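Local coordinates for thiamin pyrophosphokinase (PDB 1IG0), which catalyses the transfer of pyrophosphate from ATP to thiamine, giving thiamine diphosphate and AMP, as a homodimer essential to yeast, at the interface of chains A and B. Residues are numbered along the deposited sequence; one frame, centred on the assembly and turned at random. Chains: chain A/B, Thiamin pyrophosphokinase.

The interface of chains A and B. Residues chain A 203, 227, 252, 254, 256, 279, 307; chain B 196-197, 200.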
loop_
_atom_site.group_PDB
_atom_site.type_symbol
_atom_site.label_atom_id
_atom_site.label_comp_id
_atom_site.label_asym_id
_atom_site.label_seq_id
_atom_site.Cartn_x
_atom_site.Cartn_y
_atom_site.Cartn_z
ATOM N N ILE A 203 3.291 2.228 -7.284
ATOM C CA ILE A 203 2.042 2.732 -7.835
ATOM C C ILE A 203 2.297 3.879 -8.812
ATOM O O ILE A 203 1.638 3.972 -9.849
ATOM C CB ILE A 203 1.086 3.210 -6.712
ATOM C CG1 ILE A 203 0.665 2.018 -5.844
ATOM C CG2 ILE A 203 -0.144 3.871 -7.318
ATOM C CD1 ILE A 203 -0.061 0.920 -6.610
ATOM N N ILE A 227 -2.441 -5.796 -9.555
ATOM C CA ILE A 227 -2.639 -4.357 -9.515
ATOM C C ILE A 227 -2.153 -3.758 -10.823
ATOM O O ILE A 227 -0.998 -3.939 -11.210
ATOM C CB ILE A 227 -1.871 -3.739 -8.335
ATOM C CG1 ILE A 227 -2.212 -4.497 -7.048
ATOM C CG2 ILE A 227 -2.236 -2.274 -8.190
ATOM C CD1 ILE A 227 -1.375 -4.094 -5.850
ATOM N N GLY A 252 -11.249 -3.477 -6.526
ATOM C CA GLY A 252 -11.391 -2.111 -6.071
ATOM C C GLY A 252 -10.946 -1.085 -7.092
ATOM O O GLY A 252 -9.957 -1.286 -7.798
ATOM N N LEU A 254 -9.336 2.246 -7.456
ATOM C CA LEU A 254 -8.510 3.121 -6.633
ATOM C C LEU A 254 -7.924 4.363 -7.293
ATOM O O LEU A 254 -6.982 4.271 -8.077
ATOM C CB LEU A 254 -7.369 2.287 -6.046
ATOM C CG LEU A 254 -7.784 0.854 -5.680
ATOM C CD1 LEU A 254 -6.552 0.019 -5.361
ATOM C CD2 LEU A 254 -8.754 0.869 -4.499
ATOM N N ILE A 256 -5.715 6.506 -6.741
ATOM C CA ILE A 256 -4.528 6.811 -5.960
ATOM C C ILE A 256 -3.774 8.033 -6.467
ATOM O O ILE A 256 -3.447 8.131 -7.648
ATOM C CB ILE A 256 -3.577 5.592 -5.926
ATOM C CG1 ILE A 256 -4.351 4.355 -5.460
ATOM C CG2 ILE A 256 -2.406 5.862 -4.986
ATOM C CD1 ILE A 256 -3.530 3.070 -5.464
ATOM N N VAL A 279 -9.439 9.505 -2.624
ATOM C CA VAL A 279 -8.859 8.929 -1.418
ATOM C C VAL A 279 -9.011 9.917 -0.266
ATOM O O VAL A 279 -9.153 9.525 0.893
ATOM C CB VAL A 279 -7.360 8.614 -1.625
ATOM C CG1 VAL A 279 -6.688 8.316 -0.291
ATOM C CG2 VAL A 279 -7.216 7.428 -2.556
ATOM N N ASN A 307 -7.418 -3.029 -8.488
ATOM C CA ASN A 307 -6.801 -4.160 -7.827
ATOM C C ASN A 307 -7.828 -5.275 -7.929
ATOM O O ASN A 307 -9.018 -5.063 -7.687
ATOM C CB ASN A 307 -6.480 -3.836 -6.362
ATOM C CG ASN A 307 -7.668 -4.025 -5.442
ATOM O OD1 ASN A 307 -7.849 -5.091 -4.850
ATOM N ND2 ASN A 307 -8.492 -2.993 -5.324
ATOM N N PHE B 196 -4.953 -5.219 -1.260
ATOM C CA PHE B 196 -4.626 -3.847 -1.610
ATOM C C PHE B 196 -5.723 -2.799 -1.476
ATOM O O PHE B 196 -5.449 -1.681 -1.042
ATOM C CB PHE B 196 -4.034 -3.776 -3.018
ATOM C CG PHE B 196 -3.231 -2.531 -3.258
ATOM C CD1 PHE B 196 -2.128 -2.247 -2.457
ATOM C CD2 PHE B 196 -3.589 -1.624 -4.249
ATOM C CE1 PHE B 196 -1.395 -1.078 -2.635
ATOM C CE2 PHE B 196 -2.858 -0.448 -4.434
ATOM C CZ PHE B 196 -1.761 -0.177 -3.623
ATOM N N ASP B 197 -6.957 -3.127 -1.843
ATOM C CA ASP B 197 -8.013 -2.126 -1.733
ATOM C C ASP B 197 -8.253 -1.751 -0.278
ATOM O O ASP B 197 -8.782 -0.680 0.026
ATOM C CB ASP B 197 -9.318 -2.612 -2.389
ATOM C CG ASP B 197 -9.820 -3.927 -1.820
ATOM O OD1 ASP B 197 -9.060 -4.916 -1.844
ATOM O OD2 ASP B 197 -10.984 -3.973 -1.364
ATOM N N VAL B 200 -5.569 0.781 0.708
ATOM C CA VAL B 200 -5.997 2.094 0.243
ATOM C C VAL B 200 -7.073 2.675 1.153
ATOM O O VAL B 200 -7.039 3.863 1.476
ATOM C CB VAL B 200 -6.535 2.040 -1.206
ATOM C CG1 VAL B 200 -7.052 3.413 -1.623
ATOM C CG2 VAL B 200 -5.431 1.588 -2.154
#
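A:Asn307 and B:Asp197 bring the polar groups of this contact together, yet no hydrogen bond joins the chains here. The amide carbon CG of A:Asn307 lies 3.7 Å from the methylene CB of B:Asp197, while the amide oxygen OD1 of A:Asn307 lies 3.2 Å from the carboxylate OD1 of B:Asp197, two acceptors face to face unless a proton lies between them, which suggests that the amide may be modelled the wrong way round. Binding in this patch therefore rests on shape and apolar packing, exemplified by B:Phe196. With CG anti to its backbone N (chi1 -159°), the phenyl ring reaches from the helix into a group of chain A aliphatic side chains. A:Ile227 crosses it at about a right angle, its CD1 methyl over one face, 3.8 Å from the ring centroid in a CH-pi contact. On the opposite face sits CG2 of B:Val200, from the same helix; the ring lies between two methyls, each toward the rim, which should limit its rotation. At its far end CZ meets CD1 of A:Ile203 tip to tip at 3.6 Å, and CE2 meets CD1 of A:Ile256 at 3.7 Å. A:Leu254 approaches slantwise, its CD1 3.6 Å from CD2 of the ring and 3.7 Å from CG2 of B:Val200, tying the two helix residues to one strand. An alanine in place of B:Phe196 would probably open a gap between A:Ile227 and B:Val200 and deprive A:Ile203 and A:Ile256 of their aromatic partner. In the homodimer, the N-terminal end of helix 196-212 of chain B packs against strands 225-230, 248-254 and 304-310 of chain A, with A:Ile256 and A:Val279 contributed by loops; A:Ile203 belongs to the equivalent helix of chain A.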